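MIX1 (Leishmania major, PDB 3HA4) is of unknown function but probably acts as a homodimeric, membrane-anchored scaffold with a TPR-like fold that mediates protein-protein interactions. Local coordinates at residues Y65-L70 and V113-G119; L105-K109 and E126-S130; V41-R45 and E74-V78; D93-R98 and L136-N142. All coordinates share one frame; numbering follows the deposited sequence.

Contact 1: residues Y65-L70 and V113-G119; sequences YPADWL and VSDPNGG
W69 and P116 meet at about a right angle, the proline CB lying at the edge of the indole beside CD1, 3.6 Å away. A chi1 of 56°, which places CG between the backbone N and the carbonyl carbon, swings the indole toward 113-119. There NE1 donates to G119 O over 3.2 Å; G119 O lies 11° out of the indole plane, while NE1 stands above the plane of the G119 carbonyl. The six-membered part of the ring runs past the backbone of G118. Two helix-linking loops of an all-helical, TPR-like fold are joined here: 65-70 links helices 54-64 and 70-81, and the loop 113-119 lies between helices 94-109 and 123-137. D68 OD1 caps the start of helix 70-81 through a weak hydrogen bond from L70 N, and takes a second weak hydrogen bond across the contact from G118 N (2.9 Å); OD2 is hydrogen-bonded to W34 NE1 and I71 N. The amide of N117 is turned 90° to the ring of Y65, with ND2 3.4 Å from Y65 CD1; ND2 is hydrogen-bonded to D124 of the second subunit, and Y65 OH to P32 and R31. At the other end A67 CB nestles against V113 CG1 (3.7 Å), with S114 O 3.2 Å from A67 CB.

Contact 2: residues L105-K109 and E126-S130; sequences LLNVK and EEIIS
L105 meets I129 through its CD2 methyl, which lies 4.0 Å from I129 CG2; the same CG2 also rests near the carbonyl oxygen of L105. One turn further along helix 94-109, V108 comes at I129 from another direction: its CG1 touches I129 CD1 at 4.0 Å, the two side chains crossing at about a right angle. K109 adds its CB against I129 CG2, so that CG2 serves L105 and K109 while CD1 serves V108. The lysine then runs out fully extended, CG anti to the backbone N (chi1 163°), which carries NZ across the gap to S130 OG at 2.8 Å, a hydrogen bond. That hydroxyl donates in turn to E126 O, in the carbonyl plane, and the same carbonyl takes the helical bond from S130 N. The carboxylate of E126 flanks the lysine, but NZ stays 4.8 Å from OE1, so any attraction is probably longer-range. The two segments run roughly antiparallel, their axes 10.0 Å apart at 151°, a helix pair recalling TPR-like hairpins, though linked here by the long 110-122 loop. W69 packs on both L105 and I129, P72 and T76 of helix 70-81 touch L105, and L70 of the second subunit packs on I128.

Contact 3: residues V41-R45 and E74-V78; sequences VVLLR and ELTQV
This is a buried, largely apolar packing of segment 41-45, in the C-terminal part of helix 34-42 and its continuation, against the middle of helix 70-81, with a charged pair at one side where the second subunit adjoins. V41 begins the apolar part: its CG1 reaches L75 CD1 at 3.5 Å, the side chains crossing at about a right angle, and also touches CB of E74. V42 lays CG2 against the CG methylene of E74 (3.7 Å), so the glutamate offers its aliphatic stem to the valines before its carboxylate turns off. Further on, L44 CB meets V78 CG2 at 4.1 Å. R45 closes the contact. Its CD packs on Q77 CB at 3.4 Å, and the arginine and glutamine chains lie side by side, pointing the same way, with Q77 CG over one face of the guanidinium, offset toward its rim. A bend at chi3 (86°) turns the guanidinium toward E74. R45 NH1 and E74 OE2 are oppositely charged and probably form a salt bridge, but they are modelled too close for its geometry to be trusted. R45 NH2 makes another salt bridge, to E74 of the second subunit, and the R45 side chains of the two subunits pack on each other, so this charged edge belongs to the homodimer interface. Within the chain, helix 54-64 backs the apolar part, with M57 against V41 and L44 and W58 against L75; T76 of helix 70-81 is turned to helices 94-109 and 123-137.

Contact 4: residues D93-R98 and L136-N142; sequences DPDEMR and LENMDLN
Both D95 and R98 set CG anti to the backbone N (chi1 -155° and -173°), which sends the carboxylate and the guanidinium from the N-terminal part of helix 94-109 toward 136-142. This ties the start of one helix of an antiparallel pair to the tail that leaves the other, helix 123-137, within the TPR-like fold. D95 OD1 receives L141 N at 3.0 Å, nearly straight at 173°, on the anti side though tilted out of the carboxylate plane. The same aspartate holds R98 by a salt bridge from OD2 to NH1 (3.0 Å), OD2 lying in the guanidinium plane. R98, bent at chi3, then gives NE to L136 O at 3.2 Å from above the plane of that carbonyl, which also takes M139 N, the two donors arriving from opposite faces. Beside the polar groups, L141 CD1 fits against R98 CB at 3.8 Å, and P94 CB touches L141 CB. L79 of helix 70-81 packs on M139 and L141, while L136 extends the apolar side to V101, L102 and L105. D140 forms an Asx turn, its OD1 accepting from N142 N. D95 OD1 and D140 OD1 lie 3.4 Å apart, a repulsion that R98, salt-bridged to D95, probably offsets in part. Over one face of the guanidinium sits M139 O, 3.1 Å from R98 NE but at an angle too poor for a hydrogen bond.

Overall arrangement
Contacts 2 and 4 hold the same helices, 94-109 and 123-137, near opposite ends of the pair, and contact 2 is nested inside the loop that contact 4 closes; L105 and L136 touch between them. Contact 3 is the most buried, mainly aliphatic apart from its charged edge, whereas contact 4 relies on aspartate, arginine and backbone groups among several exposed residues. Contact 1 joins loops through an indole and glycine backbone, and W69 leads straight into contact 2. Contacts 1 and 4 lie on opposite sides of the chain's centre, their centres about 21 Å apart. Contacts 1, 2 and 3 touch the second subunit; contact 4 does not.

Contact 1: residues Y65-L70 and V113-G119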
loop_
_atom_site.group_PDB
_atom_site.type_symbol
_atom_site.label_atom_id
_atom_site.label_comp_id
_atom_site.label_asym_id
_atom_site.label_seq_id
_atom_site.Cartn_x
_atom_site.Cartn_y
_atom_site.Cartn_z
ATOM N N TYR A 65 -10.701 9.822 6.109
ATOM C CA TYR A 65 -9.358 10.065 5.596
ATOM C C TYR A 65 -9.341 10.440 4.102
ATOM O O TYR A 65 -8.659 9.803 3.309
ATOM C CB TYR A 65 -8.473 8.839 5.867
ATOM C CG TYR A 65 -8.593 8.330 7.272
ATOM C CD1 TYR A 65 -7.987 8.999 8.320
ATOM C CD2 TYR A 65 -9.341 7.188 7.567
ATOM C CE1 TYR A 65 -8.098 8.549 9.632
ATOM C CE2 TYR A 65 -9.464 6.722 8.890
ATOM C CZ TYR A 65 -8.839 7.416 9.914
ATOM O OH TYR A 65 -8.937 6.999 11.220
ATOM N N PRO A 66 -10.073 11.499 3.732
ATOM C CA PRO A 66 -10.199 11.916 2.325
ATOM C C PRO A 66 -8.870 12.394 1.734
ATOM O O PRO A 66 -8.768 12.535 0.511
ATOM C CB PRO A 66 -11.155 13.112 2.379
ATOM C CG PRO A 66 -11.098 13.615 3.808
ATOM C CD PRO A 66 -10.516 12.533 4.685
ATOM N N ALA A 67 -7.886 12.656 2.589
ATOM C CA ALA A 67 -6.573 13.116 2.137
ATOM C C ALA A 67 -5.544 12.007 1.988
ATOM O O ALA A 67 -4.443 12.260 1.503
ATOM C CB ALA A 67 -6.029 14.203 3.048
ATOM N N ASP A 68 -5.890 10.788 2.394
ATOM C CA ASP A 68 -4.953 9.667 2.309
ATOM C C ASP A 68 -4.813 9.095 0.893
ATOM O O ASP A 68 -5.795 9.011 0.140
ATOM C CB ASP A 68 -5.366 8.541 3.256
ATOM C CG ASP A 68 -4.361 7.395 3.270
ATOM O OD1 ASP A 68 -3.139 7.678 3.345
ATOM O OD2 ASP A 68 -4.793 6.220 3.194
ATOM N N TRP A 69 -3.599 8.676 0.546
ATOM C CA TRP A 69 -3.342 8.073 -0.775
ATOM C C TRP A 69 -3.017 6.585 -0.640
ATOM O O TRP A 69 -3.205 5.816 -1.581
ATOM C CB TRP A 69 -2.192 8.800 -1.518
ATOM C CG TRP A 69 -0.947 8.818 -0.709
ATOM C CD1 TRP A 69 -0.611 9.724 0.246
ATOM C CD2 TRP A 69 0.099 7.842 -0.722
ATOM N NE1 TRP A 69 0.590 9.384 0.820
ATOM C CE2 TRP A 69 1.048 8.233 0.239
ATOM C CE3 TRP A 69 0.334 6.686 -1.465
ATOM C CZ2 TRP A 69 2.215 7.515 0.471
ATOM C CZ3 TRP A 69 1.489 5.971 -1.227
ATOM C CH2 TRP A 69 2.418 6.392 -0.272
ATOM N N LEU A 70 -2.522 6.192 0.531
ATOM C CA LEU A 70 -2.045 4.830 0.748
ATOM C C LEU A 70 -3.159 3.801 0.595
ATOM O O LEU A 70 -3.028 2.815 -0.132
ATOM C CB LEU A 70 -1.391 4.701 2.126
ATOM C CG LEU A 70 -0.599 3.417 2.382
ATOM C CD1 LEU A 70 0.187 2.994 1.141
ATOM C CD2 LEU A 70 0.334 3.588 3.568
ATOM N N VAL A 113 -6.649 18.501 -1.149
ATOM C CA VAL A 113 -6.875 17.979 0.141
ATOM C C VAL A 113 -5.494 17.795 0.715
ATOM O O VAL A 113 -4.563 17.630 -0.014
ATOM C CB VAL A 113 -7.634 16.705 0.005
ATOM C CG1 VAL A 113 -6.771 15.614 -0.336
ATOM C CG2 VAL A 113 -8.389 16.447 1.183
ATOM N N SER A 114 -5.323 17.855 2.012
ATOM C CA SER A 114 -3.984 17.735 2.528
ATOM C C SER A 114 -3.852 17.033 3.856
ATOM O O SER A 114 -4.812 16.797 4.538
ATOM C CB SER A 114 -3.259 19.073 2.524
ATOM O OG SER A 114 -3.746 19.923 3.503
ATOM N N ASP A 115 -2.624 16.718 4.206
ATOM C CA ASP A 115 -2.334 15.936 5.362
ATOM C C ASP A 115 -2.548 14.468 5.209
ATOM O O ASP A 115 -3.139 13.852 6.058
ATOM C CB ASP A 115 -3.160 16.419 6.502
ATOM C CG ASP A 115 -2.355 17.108 7.494
ATOM O OD1 ASP A 115 -2.488 16.791 8.676
ATOM O OD2 ASP A 115 -1.564 17.950 7.083
ATOM N N PRO A 116 -2.077 13.911 4.109
ATOM C CA PRO A 116 -2.289 12.500 3.822
ATOM C C PRO A 116 -1.652 11.584 4.817
ATOM O O PRO A 116 -0.540 11.770 5.231
ATOM C CB PRO A 116 -1.621 12.333 2.469
ATOM C CG PRO A 116 -1.652 13.651 1.884
ATOM C CD PRO A 116 -1.371 14.556 2.998
ATOM N N ASN A 117 -2.408 10.570 5.176
ATOM C CA ASN A 117 -2.044 9.611 6.187
ATOM C C ASN A 117 -0.833 8.827 5.821
ATOM O O ASN A 117 -0.076 8.450 6.669
ATOM C CB ASN A 117 -3.206 8.692 6.482
ATOM C CG ASN A 117 -4.379 9.427 7.019
ATOM O OD1 ASN A 117 -5.085 10.078 6.303
ATOM N ND2 ASN A 117 -4.567 9.349 8.307
ATOM N N GLY A 118 -0.676 8.557 4.542
ATOM C CA GLY A 118 0.410 7.737 4.061
ATOM C C GLY A 118 1.718 8.465 4.195
ATOM O O GLY A 118 2.775 7.938 3.919
ATOM N N GLY A 119 1.629 9.728 4.551
ATOM C CA GLY A 119 2.778 10.578 4.567
ATOM C C GLY A 119 2.796 11.580 3.453
ATOM O O GLY A 119 1.925 11.649 2.631
#

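Contact 2: residues L105-K109 and E126-S130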
loop_
_atom_site.group_PDB
_atom_site.type_symbol
_atom_site.label_atom_id
_atom_site.label_comp_id
_atom_site.label_asym_id
_atom_site.label_seq_id
_atom_site.Cartn_x
_atom_site.Cartn_y
_atom_site.Cartn_z
ATOM N N LEU A 105 -7.480 10.112 -5.145
ATOM C CA LEU A 105 -6.063 10.148 -5.505
ATOM C C LEU A 105 -5.758 11.447 -6.236
ATOM O O LEU A 105 -4.731 12.070 -5.990
ATOM C CB LEU A 105 -5.661 8.934 -6.351
ATOM C CG LEU A 105 -5.447 7.640 -5.552
ATOM C CD1 LEU A 105 -5.316 6.438 -6.466
ATOM C CD2 LEU A 105 -4.234 7.784 -4.690
ATOM N N LEU A 106 -6.670 11.865 -7.108
ATOM C CA LEU A 106 -6.495 13.108 -7.847
ATOM C C LEU A 106 -6.508 14.319 -6.916
ATOM O O LEU A 106 -5.729 15.260 -7.122
ATOM C CB LEU A 106 -7.533 13.253 -8.974
ATOM C CG LEU A 106 -7.324 12.360 -10.203
ATOM C CD1 LEU A 106 -8.446 12.535 -11.208
ATOM C CD2 LEU A 106 -5.968 12.627 -10.858
ATOM N N ASN A 107 -7.377 14.296 -5.899
ATOM C CA ASN A 107 -7.418 15.371 -4.899
ATOM C C ASN A 107 -6.090 15.465 -4.168
ATOM O O ASN A 107 -5.609 16.557 -3.899
ATOM C CB ASN A 107 -8.550 15.182 -3.862
ATOM C CG ASN A 107 -9.945 15.474 -4.426
ATOM O OD1 ASN A 107 -10.099 16.202 -5.405
ATOM N ND2 ASN A 107 -10.967 14.884 -3.804
ATOM N N VAL A 108 -5.493 14.326 -3.842
ATOM C CA VAL A 108 -4.213 14.337 -3.131
ATOM C C VAL A 108 -3.085 14.861 -4.023
ATOM O O VAL A 108 -2.254 15.660 -3.599
ATOM C CB VAL A 108 -3.829 12.932 -2.638
ATOM C CG1 VAL A 108 -2.403 12.925 -2.115
ATOM C CG2 VAL A 108 -4.820 12.447 -1.566
ATOM N N LYS A 109 -3.077 14.401 -5.267
ATOM C CA LYS A 109 -2.043 14.750 -6.220
ATOM C C LYS A 109 -2.022 16.256 -6.497
ATOM O O LYS A 109 -0.961 16.847 -6.648
ATOM C CB LYS A 109 -2.230 13.954 -7.523
ATOM C CG LYS A 109 -1.463 14.518 -8.713
ATOM C CD LYS A 109 -1.327 13.523 -9.861
ATOM C CE LYS A 109 -0.554 14.156 -11.012
ATOM N NZ LYS A 109 -0.499 13.297 -12.216
ATOM N N GLU A 126 4.040 11.383 -5.453
ATOM C CA GLU A 126 3.136 11.926 -6.416
ATOM C C GLU A 126 3.227 11.181 -7.678
ATOM O O GLU A 126 2.354 11.254 -8.478
ATOM C CB GLU A 126 3.471 13.342 -6.719
ATOM C CG GLU A 126 3.101 13.677 -8.100
ATOM C CD GLU A 126 3.021 15.134 -8.322
ATOM O OE1 GLU A 126 2.738 15.534 -9.451
ATOM O OE2 GLU A 126 3.248 15.888 -7.372
ATOM N N GLU A 127 4.315 10.471 -7.868
ATOM C CA GLU A 127 4.515 9.689 -9.058
ATOM C C GLU A 127 3.842 8.349 -8.965
ATOM O O GLU A 127 3.304 7.886 -9.904
ATOM C CB GLU A 127 6.004 9.496 -9.301
ATOM C CG GLU A 127 6.690 10.609 -10.058
ATOM C CD GLU A 127 8.182 10.409 -10.189
ATOM O OE1 GLU A 127 8.601 9.294 -10.475
ATOM O OE2 GLU A 127 8.946 11.359 -10.023
ATOM N N ILE A 128 3.906 7.719 -7.816
ATOM C CA ILE A 128 3.238 6.472 -7.559
ATOM C C ILE A 128 1.727 6.608 -7.636
ATOM O O ILE A 128 1.057 5.690 -8.008
ATOM C CB ILE A 128 3.712 5.895 -6.226
ATOM C CG1 ILE A 128 3.736 4.396 -6.278
ATOM C CG2 ILE A 128 2.878 6.328 -5.105
ATOM C CD1 ILE A 128 4.042 3.792 -5.014
ATOM N N ILE A 129 1.239 7.786 -7.302
ATOM C CA ILE A 129 -0.129 8.180 -7.405
ATOM C C ILE A 129 -0.520 8.429 -8.826
ATOM O O ILE A 129 -1.605 8.160 -9.214
ATOM C CB ILE A 129 -0.361 9.449 -6.590
ATOM C CG1 ILE A 129 -0.207 9.161 -5.117
ATOM C CG2 ILE A 129 -1.702 10.028 -6.835
ATOM C CD1 ILE A 129 -0.354 10.314 -4.303
ATOM N N SER A 130 0.380 8.943 -9.621
ATOM C CA SER A 130 0.110 9.116 -11.010
ATOM C C SER A 130 0.001 7.798 -11.724
ATOM O O SER A 130 -0.759 7.652 -12.620
ATOM C CB SER A 130 1.221 9.919 -11.626
ATOM O OG SER A 130 1.156 11.219 -11.208
#

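Contact 3: residues V41-R45 and E74-V78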
loop_
_atom_site.group_PDB
_atom_site.type_symbol
_atom_site.label_atom_id
_atom_site.label_comp_id
_atom_site.label_asym_id
_atom_site.label_seq_id
_atom_site.Cartn_x
_atom_site.Cartn_y
_atom_site.Cartn_z
ATOM N N VAL A 41 -7.625 -3.519 4.872
ATOM C CA VAL A 41 -7.685 -3.378 3.443
ATOM C C VAL A 41 -6.599 -4.181 2.774
ATOM O O VAL A 41 -6.756 -4.657 1.691
ATOM C CB VAL A 41 -7.565 -1.914 3.045
ATOM C CG1 VAL A 41 -7.254 -1.776 1.614
ATOM C CG2 VAL A 41 -8.800 -1.185 3.370
ATOM N N VAL A 42 -5.498 -4.346 3.466
ATOM C CA VAL A 42 -4.379 -5.070 2.944
ATOM C C VAL A 42 -4.553 -6.573 2.945
ATOM O O VAL A 42 -3.876 -7.249 2.236
ATOM C CB VAL A 42 -3.112 -4.700 3.658
ATOM C CG1 VAL A 42 -2.077 -5.625 3.327
ATOM C CG2 VAL A 42 -2.700 -3.368 3.298
ATOM N N LEU A 43 -5.469 -7.053 3.743
ATOM C CA LEU A 43 -5.803 -8.438 3.848
ATOM C C LEU A 43 -6.574 -8.864 2.637
ATOM O O LEU A 43 -6.619 -10.002 2.308
ATOM C CB LEU A 43 -6.702 -8.601 5.043
ATOM C CG LEU A 43 -6.531 -9.456 6.273
ATOM C CD1 LEU A 43 -5.175 -9.872 6.601
ATOM C CD2 LEU A 43 -7.129 -8.718 7.356
ATOM N N LEU A 44 -7.192 -7.925 1.967
ATOM C CA LEU A 44 -8.084 -8.254 0.899
ATOM C C LEU A 44 -7.425 -8.873 -0.298
ATOM O O LEU A 44 -7.949 -9.781 -0.859
ATOM C CB LEU A 44 -8.873 -7.038 0.462
ATOM C CG LEU A 44 -9.956 -6.527 1.363
ATOM C CD1 LEU A 44 -10.342 -5.193 0.909
ATOM C CD2 LEU A 44 -11.059 -7.411 1.254
ATOM N N ARG A 45 -6.286 -8.370 -0.705
ATOM C CA ARG A 45 -5.652 -8.868 -1.898
ATOM C C ARG A 45 -5.149 -10.273 -1.758
ATOM O O ARG A 45 -4.830 -10.913 -2.723
ATOM C CB ARG A 45 -4.510 -7.971 -2.304
ATOM C CG ARG A 45 -4.501 -7.626 -3.760
ATOM C CD ARG A 45 -3.793 -6.345 -3.959
ATOM N NE ARG A 45 -2.359 -6.508 -4.089
ATOM C CZ ARG A 45 -1.463 -5.772 -3.458
ATOM N NH1 ARG A 45 -1.819 -4.814 -2.632
ATOM N NH2 ARG A 45 -0.200 -6.016 -3.655
ATOM N N GLU A 74 -3.823 0.925 -2.304
ATOM C CA GLU A 74 -4.083 -0.485 -2.014
ATOM C C GLU A 74 -5.398 -0.968 -2.648
ATOM O O GLU A 74 -5.448 -2.035 -3.270
ATOM C CB GLU A 74 -4.083 -0.711 -0.509
ATOM C CG GLU A 74 -3.619 -2.082 -0.101
ATOM C CD GLU A 74 -2.210 -2.365 -0.576
ATOM O OE1 GLU A 74 -1.228 -1.945 0.093
ATOM O OE2 GLU A 74 -2.093 -3.016 -1.631
ATOM N N LEU A 75 -6.455 -0.175 -2.503
ATOM C CA LEU A 75 -7.714 -0.453 -3.180
ATOM C C LEU A 75 -7.566 -0.542 -4.704
ATOM O O LEU A 75 -8.221 -1.368 -5.351
ATOM C CB LEU A 75 -8.750 0.610 -2.811
ATOM C CG LEU A 75 -9.754 0.316 -1.697
ATOM C CD1 LEU A 75 -9.463 -0.993 -0.995
ATOM C CD2 LEU A 75 -9.779 1.462 -0.725
ATOM N N THR A 76 -6.715 0.310 -5.280
ATOM C CA THR A 76 -6.461 0.249 -6.713
ATOM C C THR A 76 -5.935 -1.130 -7.103
ATOM O O THR A 76 -6.379 -1.705 -8.094
ATOM C CB THR A 76 -5.460 1.319 -7.180
ATOM O OG1 THR A 76 -6.000 2.616 -6.933
ATOM C CG2 THR A 76 -5.196 1.178 -8.665
ATOM N N GLN A 77 -4.990 -1.657 -6.325
ATOM C CA GLN A 77 -4.515 -3.032 -6.544
ATOM C C GLN A 77 -5.658 -4.048 -6.403
ATOM O O GLN A 77 -5.727 -5.008 -7.169
ATOM C CB GLN A 77 -3.358 -3.405 -5.598
ATOM C CG GLN A 77 -2.222 -2.390 -5.522
ATOM C CD GLN A 77 -1.909 -1.736 -6.867
ATOM O OE1 GLN A 77 -1.804 -2.400 -7.903
ATOM N NE2 GLN A 77 -1.767 -0.423 -6.849
ATOM N N VAL A 78 -6.548 -3.842 -5.428
ATOM C CA VAL A 78 -7.744 -4.685 -5.333
ATOM C C VAL A 78 -8.584 -4.607 -6.615
ATOM O O VAL A 78 -8.939 -5.631 -7.184
ATOM C CB VAL A 78 -8.600 -4.401 -4.066
ATOM C CG1 VAL A 78 -9.883 -5.212 -4.086
ATOM C CG2 VAL A 78 -7.812 -4.718 -2.808
#

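Contact 4: residues D93-R98 and L136-N142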
loop_
_atom_site.group_PDB
_atom_site.type_symbol
_atom_site.label_atom_id
_atom_site.label_comp_id
_atom_site.label_asym_id
_atom_site.label_seq_id
_atom_site.Cartn_x
_atom_site.Cartn_y
_atom_site.Cartn_z
ATOM N N ASP A 93 -21.645 -1.256 -7.146
ATOM C CA ASP A 93 -21.128 -0.688 -8.373
ATOM C C ASP A 93 -19.650 -0.576 -8.196
ATOM O O ASP A 93 -19.183 0.132 -7.357
ATOM C CB ASP A 93 -21.729 0.684 -8.648
ATOM C CG ASP A 93 -21.617 1.097 -10.086
ATOM O OD1 ASP A 93 -20.967 0.413 -10.866
ATOM O OD2 ASP A 93 -22.179 2.123 -10.446
ATOM N N PRO A 94 -18.927 -1.312 -8.999
ATOM C CA PRO A 94 -17.493 -1.327 -8.945
ATOM C C PRO A 94 -16.926 -0.215 -9.737
ATOM O O PRO A 94 -15.959 0.318 -9.314
ATOM C CB PRO A 94 -17.167 -2.639 -9.603
ATOM C CG PRO A 94 -18.250 -3.435 -9.313
ATOM C CD PRO A 94 -19.437 -2.632 -9.328
ATOM N N ASP A 95 -17.512 0.130 -10.863
ATOM C CA ASP A 95 -16.973 1.196 -11.658
ATOM C C ASP A 95 -17.226 2.501 -11.004
ATOM O O ASP A 95 -16.534 3.429 -11.211
ATOM C CB ASP A 95 -17.537 1.187 -13.061
ATOM C CG ASP A 95 -16.629 1.848 -14.055
ATOM O OD1 ASP A 95 -15.597 1.282 -14.384
ATOM O OD2 ASP A 95 -16.955 2.933 -14.511
ATOM N N GLU A 96 -18.191 2.586 -10.140
ATOM C CA GLU A 96 -18.375 3.812 -9.413
ATOM C C GLU A 96 -17.372 3.977 -8.309
ATOM O O GLU A 96 -16.969 5.054 -8.022
ATOM C CB GLU A 96 -19.776 3.918 -8.872
ATOM C CG GLU A 96 -20.252 5.329 -8.612
ATOM C CD GLU A 96 -19.990 6.300 -9.752
ATOM O OE1 GLU A 96 -20.299 5.976 -10.916
ATOM O OE2 GLU A 96 -19.475 7.392 -9.481
ATOM N N MET A 97 -16.973 2.885 -7.698
ATOM C CA MET A 97 -15.948 2.882 -6.683
ATOM C C MET A 97 -14.617 3.273 -7.255
ATOM O O MET A 97 -13.880 3.946 -6.644
ATOM C CB MET A 97 -15.839 1.515 -6.037
ATOM C CG MET A 97 -14.924 1.479 -4.874
ATOM S SD MET A 97 -14.591 -0.097 -4.242
ATOM C CE MET A 97 -13.185 0.256 -3.301
ATOM N N ARG A 98 -14.349 2.810 -8.449
ATOM C CA ARG A 98 -13.184 3.104 -9.212
ATOM C C ARG A 98 -13.029 4.581 -9.416
ATOM O O ARG A 98 -11.970 5.137 -9.278
ATOM C CB ARG A 98 -13.385 2.428 -10.543
ATOM C CG ARG A 98 -12.268 2.429 -11.494
ATOM C CD ARG A 98 -12.778 2.323 -12.882
ATOM N NE ARG A 98 -12.259 3.430 -13.634
ATOM C CZ ARG A 98 -12.969 4.279 -14.335
ATOM N NH1 ARG A 98 -14.248 4.136 -14.440
ATOM N NH2 ARG A 98 -12.365 5.264 -14.948
ATOM N N LEU A 136 -6.240 3.391 -12.815
ATOM C CA LEU A 136 -7.670 3.599 -12.663
ATOM C C LEU A 136 -8.265 4.086 -13.969
ATOM O O LEU A 136 -9.216 3.498 -14.478
ATOM C CB LEU A 136 -7.954 4.562 -11.513
ATOM C CG LEU A 136 -7.582 3.970 -10.150
ATOM C CD1 LEU A 136 -7.480 5.035 -9.034
ATOM C CD2 LEU A 136 -8.586 2.852 -9.796
ATOM N N GLU A 137 -7.723 5.141 -14.514
ATOM C CA GLU A 137 -8.177 5.646 -15.783
ATOM C C GLU A 137 -8.265 4.571 -16.870
ATOM O O GLU A 137 -9.172 4.568 -17.653
ATOM C CB GLU A 137 -7.295 6.807 -16.218
ATOM C CG GLU A 137 -7.398 8.066 -15.405
ATOM C CD GLU A 137 -8.567 8.869 -15.777
ATOM O OE1 GLU A 137 -9.339 8.380 -16.561
ATOM O OE2 GLU A 137 -8.743 9.966 -15.285
ATOM N N ASN A 138 -7.322 3.645 -16.875
ATOM C CA ASN A 138 -7.283 2.599 -17.899
ATOM C C ASN A 138 -8.259 1.448 -17.652
ATOM O O ASN A 138 -8.396 0.537 -18.467
ATOM C CB ASN A 138 -5.851 2.082 -18.078
ATOM C CG ASN A 138 -5.052 2.930 -19.050
ATOM O OD1 ASN A 138 -5.564 3.332 -20.092
ATOM N ND2 ASN A 138 -3.798 3.207 -18.716
ATOM N N MET A 139 -8.959 1.527 -16.534
ATOM C CA MET A 139 -9.767 0.432 -16.046
ATOM C C MET A 139 -11.231 0.685 -16.375
ATOM O O MET A 139 -11.715 1.815 -16.248
ATOM C CB MET A 139 -9.579 0.348 -14.530
ATOM C CG MET A 139 -9.811 -0.987 -13.896
ATOM S SD MET A 139 -9.468 -0.898 -12.121
ATOM C CE MET A 139 -7.682 -0.680 -12.104
ATOM N N ASP A 140 -11.923 -0.361 -16.821
ATOM C CA ASP A 140 -13.388 -0.362 -16.882
ATOM C C ASP A 140 -13.925 -1.635 -16.219
ATOM O O ASP A 140 -13.602 -2.754 -16.626
ATOM C CB ASP A 140 -13.910 -0.223 -18.316
ATOM C CG ASP A 140 -15.421 0.014 -18.375
ATOM O OD1 ASP A 140 -16.113 -0.189 -17.354
ATOM O OD2 ASP A 140 -15.920 0.410 -19.449
ATOM N N LEU A 141 -14.734 -1.441 -15.182
ATOM C CA LEU A 141 -15.175 -2.524 -14.320
ATOM C C LEU A 141 -16.675 -2.764 -14.458
ATOM O O LEU A 141 -17.286 -3.461 -13.643
ATOM C CB LEU A 141 -14.824 -2.204 -12.865
ATOM C CG LEU A 141 -13.344 -1.901 -12.618
ATOM C CD1 LEU A 141 -13.126 -1.348 -11.222
ATOM C CD2 LEU A 141 -12.486 -3.137 -12.851
ATOM N N ASN A 142 -17.273 -2.170 -15.486
ATOM C CA ASN A 142 -18.651 -2.487 -15.820
ATOM C C ASN A 142 -18.703 -3.899 -16.397
ATOM O O ASN A 142 -17.759 -4.343 -17.057
ATOM C CB ASN A 142 -19.227 -1.466 -16.804
ATOM C CG ASN A 142 -19.475 -0.102 -16.158
ATOM O OD1 ASN A 142 -20.289 0.034 -15.238
ATOM N ND2 ASN A 142 -18.777 0.919 -16.653
#